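Local coordinates for dimethyl-sulfide monooxygenase (Hyphomicrobium sulfonivorans, PDB 6AK1), which uses FMN, NADH and oxygen to oxidise dimethyl sulfide to methanethiol and formaldehyde, the first step of dimethyl sulfide degradation, at residues I5-F10 with D392-A397; F10-V15 with A77-V82; G61-Y66 with S136-S141; E110-L115 with D162-V167; T221-Q226 with G429-K434. All coordinates share one frame; numbering follows the deposited sequence.

Contact 1: residues I5-F10 with D392-A397; sequences IVLNAF and DGFNLA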
# COMPACT_ATOMS: atom_id res chain seq x y z
N ILE A 5 -16.74 -6.74 3.25
CA ILE A 5 -15.77 -5.71 3.62
C ILE A 5 -14.36 -6.29 3.55
O ILE A 5 -14.08 -7.37 4.10
CB ILE A 5 -16.08 -5.15 5.01
CG1 ILE A 5 -17.50 -4.56 5.04
CG2 ILE A 5 -15.07 -4.11 5.41
CD1 ILE A 5 -17.98 -4.10 6.42
N VAL A 6 -13.47 -5.58 2.86
CA VAL A 6 -12.08 -6.01 2.72
C VAL A 6 -11.29 -5.52 3.93
O VAL A 6 -11.31 -4.33 4.26
CB VAL A 6 -11.47 -5.48 1.41
CG1 VAL A 6 -9.96 -5.71 1.38
CG2 VAL A 6 -12.13 -6.15 0.20
N LEU A 7 -10.60 -6.44 4.61
CA LEU A 7 -9.85 -6.12 5.82
C LEU A 7 -8.36 -6.26 5.55
O LEU A 7 -7.88 -7.36 5.24
CB LEU A 7 -10.27 -7.03 6.97
CG LEU A 7 -11.77 -6.98 7.26
CD1 LEU A 7 -12.17 -8.06 8.26
CD2 LEU A 7 -12.19 -5.58 7.73
N ASN A 8 -7.63 -5.16 5.66
CA ASN A 8 -6.18 -5.13 5.49
C ASN A 8 -5.53 -4.61 6.77
O ASN A 8 -6.05 -3.68 7.41
CB ASN A 8 -5.74 -4.21 4.33
CG ASN A 8 -6.17 -4.71 2.97
OD1 ASN A 8 -6.51 -5.88 2.77
ND2 ASN A 8 -6.12 -3.81 2.00
N ALA A 9 -4.37 -5.17 7.11
CA ALA A 9 -3.53 -4.58 8.14
C ALA A 9 -2.52 -3.65 7.49
O ALA A 9 -1.82 -4.04 6.55
CB ALA A 9 -2.82 -5.66 8.97
N PHE A 10 -2.45 -2.43 7.98
CA PHE A 10 -1.51 -1.43 7.54
C PHE A 10 -0.33 -1.44 8.51
O PHE A 10 -0.52 -1.30 9.73
CB PHE A 10 -2.21 -0.07 7.49
CG PHE A 10 -1.47 1.02 6.76
CD1 PHE A 10 -0.84 0.78 5.54
CD2 PHE A 10 -1.45 2.31 7.28
CE1 PHE A 10 -0.17 1.80 4.87
CE2 PHE A 10 -0.78 3.34 6.61
CZ PHE A 10 -0.14 3.09 5.41
N ASP A 392 -14.49 0.14 -0.28
CA ASP A 392 -14.57 -1.32 -0.28
C ASP A 392 -14.01 -1.96 0.98
O ASP A 392 -14.30 -3.13 1.24
CB ASP A 392 -13.85 -1.88 -1.50
CG ASP A 392 -14.54 -1.50 -2.81
OD1 ASP A 392 -15.54 -2.16 -3.17
OD2 ASP A 392 -14.10 -0.54 -3.48
N GLY A 393 -13.24 -1.23 1.78
CA GLY A 393 -12.70 -1.80 3.00
C GLY A 393 -11.67 -0.88 3.61
O GLY A 393 -11.64 0.33 3.33
N PHE A 394 -10.78 -1.47 4.41
CA PHE A 394 -9.97 -0.66 5.31
C PHE A 394 -8.52 -1.10 5.33
O PHE A 394 -8.22 -2.30 5.27
CB PHE A 394 -10.56 -0.71 6.74
CG PHE A 394 -12.02 -0.34 6.79
CD1 PHE A 394 -12.41 0.98 6.87
CD2 PHE A 394 -13.00 -1.33 6.70
CE1 PHE A 394 -13.76 1.32 6.90
CE2 PHE A 394 -14.33 -0.99 6.72
CZ PHE A 394 -14.72 0.33 6.82
N ASN A 395 -7.63 -0.10 5.40
CA ASN A 395 -6.24 -0.28 5.79
C ASN A 395 -6.16 0.12 7.25
O ASN A 395 -6.08 1.31 7.58
CB ASN A 395 -5.30 0.56 4.93
CG ASN A 395 -4.81 -0.19 3.70
OD1 ASN A 395 -5.33 -1.26 3.37
ND2 ASN A 395 -3.83 0.38 3.01
N LEU A 396 -6.20 -0.89 8.12
CA LEU A 396 -6.27 -0.72 9.56
C LEU A 396 -4.89 -0.42 10.12
O LEU A 396 -4.03 -1.31 10.19
CB LEU A 396 -6.87 -1.98 10.19
CG LEU A 396 -8.28 -2.23 9.63
CD1 LEU A 396 -8.79 -3.60 9.95
CD2 LEU A 396 -9.23 -1.17 10.17
N ALA A 397 -4.66 0.83 10.50
CA ALA A 397 -3.41 1.24 11.12
C ALA A 397 -3.43 0.90 12.60
O ALA A 397 -4.48 0.69 13.21
CB ALA A 397 -3.19 2.75 10.93

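Contact 2: residues F10-V15 with A77-V82; sequences FDMTCV and ADQVPV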
# COMPACT_ATOMS: atom_id res chain seq x y z
N PHE A 10 -2.45 -2.43 7.98
CA PHE A 10 -1.51 -1.43 7.54
C PHE A 10 -0.33 -1.44 8.51
O PHE A 10 -0.52 -1.30 9.73
CB PHE A 10 -2.21 -0.07 7.49
CG PHE A 10 -1.47 1.02 6.76
CD1 PHE A 10 -0.84 0.78 5.54
CD2 PHE A 10 -1.45 2.31 7.28
CE1 PHE A 10 -0.17 1.80 4.87
CE2 PHE A 10 -0.78 3.34 6.61
CZ PHE A 10 -0.14 3.09 5.41
N ASP A 11 0.88 -1.62 7.98
CA ASP A 11 2.09 -1.68 8.79
C ASP A 11 3.23 -1.06 7.98
O ASP A 11 3.04 -0.62 6.85
CB ASP A 11 2.39 -3.12 9.24
CG ASP A 11 3.12 -3.21 10.58
OD1 ASP A 11 4.00 -2.38 10.89
OD2 ASP A 11 2.86 -4.14 11.35
N MET A 12 4.42 -1.03 8.58
CA MET A 12 5.59 -0.47 7.92
C MET A 12 6.79 -1.06 8.65
O MET A 12 6.68 -1.42 9.82
CB MET A 12 5.58 1.07 7.98
CG MET A 12 6.77 1.76 7.33
SD MET A 12 6.51 3.56 7.14
CE MET A 12 8.19 4.11 6.96
N THR A 13 7.92 -1.21 7.96
CA THR A 13 9.06 -1.88 8.58
C THR A 13 9.84 -0.89 9.46
O THR A 13 11.03 -0.65 9.28
CB THR A 13 9.96 -2.53 7.54
OG1 THR A 13 9.17 -3.07 6.47
CG2 THR A 13 10.78 -3.65 8.17
N CYS A 14 9.12 -0.32 10.43
CA CYS A 14 9.65 0.71 11.32
C CYS A 14 8.86 0.67 12.62
O CYS A 14 7.94 -0.13 12.78
CB CYS A 14 9.56 2.09 10.68
SG CYS A 14 7.86 2.69 10.52
N VAL A 15 9.19 1.58 13.55
CA VAL A 15 8.58 1.55 14.88
C VAL A 15 7.31 2.40 14.92
O VAL A 15 6.21 1.87 15.10
CB VAL A 15 9.59 2.01 15.95
CG1 VAL A 15 8.94 2.02 17.33
CG2 VAL A 15 10.85 1.11 15.94
N ALA A 77 11.37 7.51 16.98
CA ALA A 77 11.43 6.45 15.97
C ALA A 77 10.31 6.59 14.94
O ALA A 77 9.71 5.60 14.52
CB ALA A 77 11.41 5.06 16.61
N ASP A 78 10.06 7.83 14.51
CA ASP A 78 8.99 8.15 13.56
C ASP A 78 9.47 7.85 12.14
O ASP A 78 10.04 8.70 11.44
CB ASP A 78 8.56 9.60 13.72
CG ASP A 78 8.14 9.92 15.14
OD1 ASP A 78 7.11 9.37 15.59
OD2 ASP A 78 8.87 10.66 15.83
N GLN A 79 9.21 6.60 11.71
CA GLN A 79 9.57 6.05 10.40
C GLN A 79 11.07 6.08 10.16
O GLN A 79 11.53 5.99 9.02
CB GLN A 79 8.78 6.76 9.28
CG GLN A 79 7.25 6.58 9.45
CD GLN A 79 6.44 7.02 8.24
OE1 GLN A 79 6.98 7.18 7.14
NE2 GLN A 79 5.14 7.23 8.43
N VAL A 80 11.86 6.21 11.23
CA VAL A 80 13.28 5.96 11.20
C VAL A 80 13.65 5.32 12.55
O VAL A 80 13.23 5.81 13.59
CB VAL A 80 14.10 7.25 10.91
CG1 VAL A 80 13.88 8.32 11.99
CG2 VAL A 80 15.60 6.92 10.77
N PRO A 81 14.39 4.20 12.55
CA PRO A 81 14.90 3.44 11.40
C PRO A 81 13.79 2.78 10.57
O PRO A 81 12.72 2.51 11.09
CB PRO A 81 15.79 2.37 12.04
CG PRO A 81 15.24 2.22 13.45
CD PRO A 81 14.81 3.61 13.83
N VAL A 82 14.05 2.54 9.29
CA VAL A 82 13.10 1.84 8.44
C VAL A 82 13.88 0.82 7.60
O VAL A 82 14.87 1.17 6.96
CB VAL A 82 12.29 2.81 7.55
CG1 VAL A 82 13.22 3.73 6.80
CG2 VAL A 82 11.38 2.04 6.58
O HOH W 1 11.34 3.34 13.37

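Contact 3: residues G61-Y66 with S136-S141; sequences GVYDVY and SSYLNS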
# COMPACT_ATOMS: atom_id res chain seq x y z
N GLY A 61 13.43 8.30 2.73
CA GLY A 61 13.86 9.58 3.26
C GLY A 61 13.39 9.75 4.69
O GLY A 61 12.58 8.97 5.20
N VAL A 62 13.88 10.81 5.34
CA VAL A 62 13.60 11.04 6.76
C VAL A 62 12.76 12.29 6.93
O VAL A 62 12.69 13.15 6.05
CB VAL A 62 14.90 11.14 7.59
CG1 VAL A 62 15.72 9.80 7.48
CG2 VAL A 62 15.70 12.34 7.12
N TYR A 63 12.08 12.37 8.08
CA TYR A 63 11.20 13.48 8.42
C TYR A 63 12.04 14.51 9.16
O TYR A 63 12.22 14.46 10.38
CB TYR A 63 10.01 12.99 9.25
CG TYR A 63 9.04 12.11 8.47
CD1 TYR A 63 9.37 10.81 8.10
CD2 TYR A 63 7.78 12.57 8.11
CE1 TYR A 63 8.49 10.01 7.39
CE2 TYR A 63 6.88 11.77 7.39
CZ TYR A 63 7.24 10.49 7.04
OH TYR A 63 6.35 9.70 6.34
N ASP A 64 12.57 15.47 8.41
CA ASP A 64 13.48 16.48 8.96
C ASP A 64 12.94 17.90 8.83
O ASP A 64 13.72 18.85 8.86
CB ASP A 64 14.85 16.37 8.29
CG ASP A 64 14.78 16.40 6.77
OD1 ASP A 64 13.70 16.71 6.20
OD2 ASP A 64 15.81 16.12 6.13
N VAL A 65 11.63 18.08 8.67
CA VAL A 65 11.06 19.43 8.55
C VAL A 65 10.87 20.08 9.92
O VAL A 65 11.28 21.23 10.13
CB VAL A 65 9.73 19.38 7.77
CG1 VAL A 65 8.96 20.70 7.92
CG2 VAL A 65 9.99 19.05 6.30
N TYR A 66 10.26 19.37 10.85
CA TYR A 66 9.98 19.94 12.17
C TYR A 66 11.28 20.26 12.90
O TYR A 66 12.13 19.39 13.09
CB TYR A 66 9.14 18.97 13.00
CG TYR A 66 8.89 19.45 14.42
CD1 TYR A 66 8.30 20.69 14.67
CD2 TYR A 66 9.21 18.64 15.50
CE1 TYR A 66 8.06 21.12 15.98
CE2 TYR A 66 8.97 19.05 16.80
CZ TYR A 66 8.40 20.30 17.04
OH TYR A 66 8.17 20.71 18.35
N SER A 136 5.72 7.22 -5.72
CA SER A 136 6.73 8.16 -6.22
C SER A 136 7.32 8.88 -5.01
O SER A 136 6.69 9.78 -4.45
CB SER A 136 6.14 9.15 -7.22
OG SER A 136 5.29 8.51 -8.16
N SER A 137 8.53 8.47 -4.60
CA SER A 137 9.17 9.00 -3.40
C SER A 137 9.20 10.52 -3.40
O SER A 137 9.44 11.16 -4.44
CB SER A 137 10.60 8.46 -3.28
OG SER A 137 11.37 9.26 -2.38
N TYR A 138 8.99 11.11 -2.23
CA TYR A 138 8.96 12.57 -2.14
C TYR A 138 9.80 13.16 -1.03
O TYR A 138 10.11 14.35 -1.12
CB TYR A 138 7.51 13.07 -1.98
CG TYR A 138 6.88 12.76 -0.64
CD1 TYR A 138 6.39 11.49 -0.37
CD2 TYR A 138 6.76 13.74 0.34
CE1 TYR A 138 5.81 11.20 0.86
CE2 TYR A 138 6.18 13.46 1.57
CZ TYR A 138 5.70 12.19 1.82
OH TYR A 138 5.12 11.90 3.04
N LEU A 139 10.20 12.39 -0.02
CA LEU A 139 10.94 13.00 1.09
C LEU A 139 12.34 13.40 0.62
O LEU A 139 13.03 12.65 -0.07
CB LEU A 139 11.00 12.05 2.29
CG LEU A 139 9.66 11.84 3.01
CD1 LEU A 139 9.80 10.80 4.09
CD2 LEU A 139 9.12 13.15 3.60
N ASN A 140 12.74 14.61 1.02
CA ASN A 140 13.83 15.33 0.35
C ASN A 140 15.18 14.65 0.55
O ASN A 140 16.02 14.67 -0.36
CB ASN A 140 13.85 16.78 0.86
CG ASN A 140 15.00 17.60 0.29
OD1 ASN A 140 15.79 18.18 1.05
ND2 ASN A 140 15.09 17.68 -1.04
N SER A 141 15.43 14.06 1.72
CA SER A 141 16.74 13.45 1.95
C SER A 141 16.96 12.21 1.09
O SER A 141 18.11 11.80 0.89
CB SER A 141 16.90 13.10 3.44
OG SER A 141 16.04 12.04 3.80
O HOH W 2 13.93 14.32 3.92

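Contact 4: residues E110-L115 with D162-V167; sequences EQPYLL and DEYMEV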
# COMPACT_ATOMS: atom_id res chain seq x y z
N GLU A 110 14.64 3.12 -8.65
CA GLU A 110 14.96 1.80 -9.13
C GLU A 110 14.57 1.65 -10.59
O GLU A 110 13.44 1.96 -10.97
CB GLU A 110 14.27 0.73 -8.29
CG GLU A 110 14.91 -0.64 -8.48
CD GLU A 110 14.38 -1.66 -7.50
OE1 GLU A 110 14.60 -2.87 -7.77
OE2 GLU A 110 13.77 -1.26 -6.48
N GLN A 111 15.50 1.14 -11.40
CA GLN A 111 15.24 0.89 -12.81
C GLN A 111 14.11 -0.13 -12.97
O GLN A 111 14.03 -1.09 -12.20
CB GLN A 111 16.50 0.38 -13.51
CG GLN A 111 17.73 1.31 -13.43
CD GLN A 111 18.56 1.15 -12.14
OE1 GLN A 111 18.07 0.66 -11.12
NE2 GLN A 111 19.83 1.57 -12.19
N PRO A 112 13.23 0.03 -13.96
CA PRO A 112 12.07 -0.89 -14.07
C PRO A 112 12.45 -2.34 -14.31
O PRO A 112 11.79 -3.24 -13.77
CB PRO A 112 11.26 -0.30 -15.24
CG PRO A 112 12.24 0.57 -16.00
CD PRO A 112 13.18 1.11 -14.96
N TYR A 113 13.49 -2.60 -15.11
CA TYR A 113 13.90 -3.98 -15.37
C TYR A 113 14.23 -4.72 -14.07
O TYR A 113 13.88 -5.90 -13.91
CB TYR A 113 15.10 -4.00 -16.31
CG TYR A 113 15.43 -5.36 -16.90
CD1 TYR A 113 14.71 -5.85 -17.98
CD2 TYR A 113 16.46 -6.13 -16.39
CE1 TYR A 113 14.99 -7.08 -18.53
CE2 TYR A 113 16.75 -7.37 -16.94
CZ TYR A 113 16.02 -7.84 -18.00
OH TYR A 113 16.30 -9.05 -18.56
N LEU A 114 14.91 -4.06 -13.14
CA LEU A 114 15.31 -4.71 -11.89
C LEU A 114 14.14 -4.83 -10.91
O LEU A 114 14.01 -5.85 -10.23
CB LEU A 114 16.46 -3.95 -11.24
CG LEU A 114 17.81 -4.00 -11.95
CD1 LEU A 114 18.82 -3.16 -11.16
CD2 LEU A 114 18.30 -5.45 -12.12
N LEU A 115 13.32 -3.79 -10.79
CA LEU A 115 12.15 -3.92 -9.92
C LEU A 115 11.24 -5.03 -10.42
O LEU A 115 10.70 -5.80 -9.63
CB LEU A 115 11.39 -2.59 -9.80
CG LEU A 115 10.17 -2.65 -8.85
CD1 LEU A 115 10.53 -3.22 -7.47
CD2 LEU A 115 9.48 -1.29 -8.72
N ASP A 162 3.98 6.88 -16.55
CA ASP A 162 3.23 6.08 -17.51
C ASP A 162 4.16 5.12 -18.26
O ASP A 162 3.84 3.94 -18.44
CB ASP A 162 2.51 6.97 -18.53
CG ASP A 162 1.20 7.54 -18.01
OD1 ASP A 162 0.52 6.89 -17.19
OD2 ASP A 162 0.85 8.66 -18.46
N GLU A 163 5.29 5.63 -18.73
CA GLU A 163 6.18 4.79 -19.52
C GLU A 163 6.86 3.75 -18.65
O GLU A 163 7.12 2.64 -19.10
CB GLU A 163 7.21 5.64 -20.25
CG GLU A 163 7.93 4.88 -21.37
CD GLU A 163 9.11 5.66 -21.93
OE1 GLU A 163 9.00 6.89 -22.06
OE2 GLU A 163 10.14 5.04 -22.23
N TYR A 164 7.14 4.11 -17.40
CA TYR A 164 7.66 3.15 -16.43
C TYR A 164 6.76 1.92 -16.33
O TYR A 164 7.23 0.79 -16.43
CB TYR A 164 7.82 3.83 -15.07
CG TYR A 164 8.65 3.04 -14.07
CD1 TYR A 164 8.12 1.91 -13.42
CD2 TYR A 164 9.95 3.43 -13.76
CE1 TYR A 164 8.87 1.19 -12.51
CE2 TYR A 164 10.71 2.72 -12.84
CZ TYR A 164 10.16 1.60 -12.22
OH TYR A 164 10.91 0.89 -11.30
N MET A 165 5.44 2.14 -16.13
CA MET A 165 4.49 1.03 -16.00
C MET A 165 4.36 0.26 -17.31
O MET A 165 4.24 -0.97 -17.30
CB MET A 165 3.11 1.55 -15.58
CG MET A 165 3.10 2.41 -14.33
SD MET A 165 3.63 1.53 -12.84
CE MET A 165 2.38 0.25 -12.70
N GLU A 166 4.34 0.97 -18.44
CA GLU A 166 4.37 0.31 -19.75
C GLU A 166 5.50 -0.72 -19.83
O GLU A 166 5.27 -1.87 -20.21
CB GLU A 166 4.50 1.38 -20.85
CG GLU A 166 4.78 0.84 -22.25
CD GLU A 166 4.94 1.95 -23.30
OE1 GLU A 166 4.88 3.15 -22.94
OE2 GLU A 166 5.12 1.63 -24.49
N VAL A 167 6.72 -0.32 -19.44
CA VAL A 167 7.85 -1.25 -19.43
C VAL A 167 7.55 -2.46 -18.55
O VAL A 167 7.74 -3.61 -18.96
CB VAL A 167 9.13 -0.53 -18.97
CG1 VAL A 167 10.24 -1.54 -18.70
CG2 VAL A 167 9.57 0.54 -19.99

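Contact 5: residues T221-Q226 with G429-K434; sequences TPVIFQ and GSLRRK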
# COMPACT_ATOMS: atom_id res chain seq x y z
N THR A 221 1.38 -10.02 -13.57
CA THR A 221 1.48 -8.69 -13.01
C THR A 221 0.96 -8.73 -11.57
O THR A 221 -0.19 -9.13 -11.35
CB THR A 221 0.67 -7.69 -13.83
OG1 THR A 221 1.22 -7.60 -15.16
CG2 THR A 221 0.67 -6.31 -13.17
N PRO A 222 1.76 -8.35 -10.58
CA PRO A 222 1.24 -8.29 -9.21
C PRO A 222 0.06 -7.34 -9.14
O PRO A 222 -0.10 -6.45 -9.97
CB PRO A 222 2.43 -7.76 -8.41
CG PRO A 222 3.31 -7.09 -9.43
CD PRO A 222 3.14 -7.86 -10.68
N VAL A 223 -0.80 -7.57 -8.14
CA VAL A 223 -1.91 -6.65 -7.91
C VAL A 223 -1.34 -5.25 -7.74
O VAL A 223 -0.37 -5.04 -7.01
CB VAL A 223 -2.72 -7.08 -6.67
CG1 VAL A 223 -3.82 -6.06 -6.39
CG2 VAL A 223 -3.33 -8.46 -6.87
N ILE A 224 -1.92 -4.29 -8.46
CA ILE A 224 -1.43 -2.92 -8.42
C ILE A 224 -2.18 -2.14 -7.34
O ILE A 224 -3.40 -1.97 -7.43
CB ILE A 224 -1.57 -2.24 -9.79
CG1 ILE A 224 -0.95 -3.13 -10.88
CG2 ILE A 224 -0.90 -0.88 -9.75
CD1 ILE A 224 0.56 -3.34 -10.74
N PHE A 225 -1.45 -1.70 -6.32
CA PHE A 225 -1.97 -0.78 -5.32
C PHE A 225 -1.41 0.61 -5.58
O PHE A 225 -0.26 0.76 -6.00
CB PHE A 225 -1.60 -1.20 -3.89
CG PHE A 225 -2.31 -2.43 -3.39
CD1 PHE A 225 -3.37 -2.99 -4.10
CD2 PHE A 225 -1.92 -3.04 -2.20
CE1 PHE A 225 -4.01 -4.12 -3.62
CE2 PHE A 225 -2.57 -4.17 -1.71
CZ PHE A 225 -3.61 -4.71 -2.42
N GLN A 226 -2.23 1.63 -5.35
CA GLN A 226 -1.80 3.02 -5.52
C GLN A 226 -2.54 3.91 -4.55
O GLN A 226 -3.68 3.64 -4.17
CB GLN A 226 -2.07 3.55 -6.93
CG GLN A 226 -1.23 2.92 -7.98
CD GLN A 226 -1.59 3.42 -9.35
OE1 GLN A 226 -2.45 2.85 -10.02
NE2 GLN A 226 -0.94 4.49 -9.78
N GLY A 429 -7.18 -19.26 -4.68
CA GLY A 429 -6.49 -18.67 -5.81
C GLY A 429 -5.59 -17.51 -5.41
O GLY A 429 -5.37 -17.22 -4.23
N SER A 430 -5.09 -16.83 -6.43
CA SER A 430 -4.17 -15.73 -6.26
C SER A 430 -4.84 -14.56 -5.54
O SER A 430 -6.06 -14.48 -5.40
CB SER A 430 -3.64 -15.29 -7.61
OG SER A 430 -4.70 -14.77 -8.41
N LEU A 431 -4.00 -13.63 -5.09
CA LEU A 431 -4.51 -12.41 -4.46
C LEU A 431 -5.45 -11.66 -5.41
O LEU A 431 -6.51 -11.17 -4.99
CB LEU A 431 -3.35 -11.52 -4.03
CG LEU A 431 -3.73 -10.20 -3.34
CD1 LEU A 431 -4.59 -10.47 -2.11
CD2 LEU A 431 -2.47 -9.43 -2.94
N ARG A 432 -5.10 -11.58 -6.69
CA ARG A 432 -6.00 -10.92 -7.64
C ARG A 432 -7.33 -11.66 -7.75
O ARG A 432 -8.38 -11.03 -7.87
CB ARG A 432 -5.36 -10.79 -9.02
CG ARG A 432 -6.29 -10.07 -9.98
CD ARG A 432 -5.66 -9.71 -11.32
NE ARG A 432 -4.62 -8.70 -11.21
CZ ARG A 432 -3.33 -8.96 -11.39
NH1 ARG A 432 -2.44 -8.00 -11.28
NH2 ARG A 432 -2.95 -10.19 -11.71
N ARG A 433 -7.30 -12.99 -7.72
CA ARG A 433 -8.55 -13.73 -7.76
C ARG A 433 -9.38 -13.45 -6.52
O ARG A 433 -10.60 -13.23 -6.61
CB ARG A 433 -8.29 -15.23 -7.90
CG ARG A 433 -9.55 -16.03 -8.15
CD ARG A 433 -9.25 -17.46 -8.56
NE ARG A 433 -10.45 -18.11 -9.10
CZ ARG A 433 -11.42 -18.63 -8.37
NH1 ARG A 433 -11.36 -18.60 -7.04
NH2 ARG A 433 -12.47 -19.18 -8.96
N LYS A 434 -8.74 -13.39 -5.35
CA LYS A 434 -9.45 -13.10 -4.11
C LYS A 434 -10.04 -11.69 -4.11
O LYS A 434 -11.17 -11.49 -3.66
CB LYS A 434 -8.52 -13.30 -2.92
CG LYS A 434 -8.17 -14.74 -2.61
CD LYS A 434 -6.75 -14.83 -2.00
CE LYS A 434 -6.59 -16.05 -1.09
NZ LYS A 434 -6.57 -17.36 -1.79

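Contact 1: residues I5-F10 with D392-A397
Val-6 and Asp-392 start a ladder of backbone bonds between two parallel strands, Val-6 N reaching Asp-392 O at 3.1 Å. Phe-394 N then gives to Val-6 O, Asn-8 N to Phe-394 O, Leu-396 N to Asn-8 O, and Phe-10 N to Leu-396 O. Glycine suits position 393, because a side chain there would run into the carbonyl oxygen of Val-6; instead Gly-393 CA comes within 3.1 Å of Val-6 O as a C-H donor. On the face carrying the asparagines, Asn-8 ND2 donates to Asn-395 OD1 at 3.0 Å. The acceptor lies in the amide plane of Asn-8, although the two amides are turned 50° against each other. Replacing Asn-8 by an alanine would probably leave Asn-395 OD1 without this donor and the Asn-395 amide freer to turn. On the other face, Ile-5 CG2 meets the edge of the Phe-394 ring, 3.5 Å from CE2, while helix 375-388 packs on that ring through Leu-382 and Trp-385. Further out, Asp-392 is held by salt bridges to Arg-262 and Lys-3, and strands 53-57 and 276-284 flank the pair. The first barrel strand is thereby joined to 393-397, closing the TIM barrel: apolar side chains face the helices, and inside, one buried amide N-H is matched with the other amide's oxygen.

Contact 2: residues F10-V15 with A77-V82
At the C-terminal mouth of the TIM barrel, where this family holds its flavin, the chain leaving the first strand at Met-12 to Val-15 packs against the loop 77-82. That loop follows helix 71-75, which ends in a Schellman motif with Ala-77, at positive phi, as its C-prime residue. Met-12 reaches across with its thioether. With CG anti to the backbone N (chi1 180°) and the chain extended beyond it, the side chain runs straight out and crosses that of Gln-79 at about a right angle. Its CE lies 3.3 Å from Gln-79 OE1 and also meets Val-82 CG2 at 3.8 Å. A flexible, unbranched methionine suits this place, since its slim tip fits between an amide and a valine. The Gln-79 amide is fixed from outside the pair: OE1 is hydrogen-bonded to Tyr-63 OH, and NE2 to His-17 O. Next along, Cys-14 rests SG on Gln-79 CA and brings CB within 3.2 Å of Pro-81 O, the proline being joined through a cis peptide. Val-82 CA makes a C-H contact with Thr-13 O, and its side chain touches Asp-58, which by similarity binds FMN. Val-15 closes the contact, its CB 3.6 Å from Ala-77 CB, the small methyl of alanine meeting the valine's branch point closely. One water joins the backbones, accepting from Val-15 N at 2.8 Å and donating to both Ala-77 O and Pro-81 O.

Contact 3: residues G61-Y66 with S136-S141
Leu-139 packs on Gly-61 and Tyr-63 where two loops at the C-terminal end of the TIM barrel meet, one following strand 53-57 and the other leading from strand 130-135 into helix 140-146. Its CB sits 3.9 Å from Gly-61 CA, so close that a side chain on residue 61 would collide with it; glycine is the residue that fits. From CG the chain runs on to CD1, which lies 3.5 Å from Gly-61 O and then over one face of the Tyr-63 ring. This is a CH-pi contact, with CD1 4.1 Å from the ring centroid and 27° off its normal. Tyr-63 is held from outside the pair: its OH bonds to Gln-79 and its ring meets Trp-315 edge-to-face. Polar contacts come from Ser-141 in the first turn of the helix, whose OG, placed between its own backbone N and carbonyl carbon (chi1 69°), accepts from Val-62 N at 2.9 Å. An alanine in place of Ser-141 would probably leave Val-62 N without its side-chain acceptor and the loop 61-66 less firmly tied to the helix start. A water bridges the two backbones, accepting from Ser-141 N and donating to Val-62 O, each at 2.7 Å.

Contact 4: residues E110-L115 with D162-V167
Pro-112 and Tyr-164 form the tight part of this contact, where the first turn of helix 112-126 meets helix 157-174. The proline lies over one face of the tyrosine ring in a CH-pi contact: its CB is 3.8 Å from the ring centroid, 15° off the normal. Its CD reaches Tyr-164 CE2 at 3.6 Å, and the same CB also touches Val-167 CG1 at 3.8 Å. Proline suits a first-turn position, where its missing N-H costs no helical bond. With CG anti to the backbone N (chi1 -166°), the Tyr-164 ring extends across to residue 110, and its OH donates to Glu-110 O at 2.8 Å, reaching that oxygen from above the carbonyl plane. Leu-115 CD2 only brushes this hydroxyl, at 3.7 Å. The outward side is looser: Gln-111, at the N-cap position, points away from helix 157-174 and is exposed, as is Leu-114, and the carboxylate of Glu-110 turns off to a salt bridge with Arg-118. Trp-132 of strand 130-135 also packs on Tyr-164 and Leu-115. Tyrosine thus serves two chemistries at once, a flat apolar face for the proline and a hydroxyl that donates to the backbone carbonyl just ahead of the helix.

Contact 5: residues T221-Q226 with G429-K434
Thr-221 presents its carbonyl to Arg-432, the residue that carries most of the polar contact. Arg-432 NH1 donates to Thr-221 O at 2.5 Å, a length short enough to be doubtful in detail, and NH2 adds a weak bond to the same oxygen at 3.0 Å. The oxygen lies near the guanidinium plane, while NH1 stands above the carbonyl plane. A bend at chi3 (-67°) turns the arginine's tip back toward the strand. Outside the pair, NE makes a salt bridge with Glu-242 and NH2 also bonds to Gly-441 O, work that suits a long side chain with several donors. Val-223 then supplies the apolar half: its CG2, anti to the carbonyl carbon, fits against the start of the helix, 4.0 Å from Leu-431 CG. A short branched valine can bring one methyl close to the helix backbone, CG2 lying 3.6 Å from Arg-432 N. Further on, Ile-224 N bonds to Glu-242, so that one carboxylate serves both strand and arginine. In the partner segment, Ser-430 N-caps helix 431-435, its OG accepting from Arg-433 N at 3.2 Å. The whole belongs to the N-terminal end of a TIM-barrel strand, covered by the short helix 431-435 at the barrel end opposite the one where this family binds flavin.

Overall arrangement
Contacts 1, 2 and 5 all reach the same parallel barrel sheet, whereas contacts 3 and 4 join loops and helices around it. Contact 1 closes the barrel, and contact 2 follows the same strand on toward its C-terminal end through the shared Phe-10, their centres about 19 Å apart. Contacts 2 and 3, with centres about 14 Å apart, touch directly through Gln-79 and Tyr-63, 2.7 Å between OE1 of the one and OH of the other. Contact 2 is the nearest to the FMN site inferred by similarity, Val-82's side chain being about 3 Å from that of Asp-58. Contact 5 lies on the opposite side of the chain's centre from contact 2, about 25 Å between centres, and contact 4 is about 18 Å from contact 5, centre to centre.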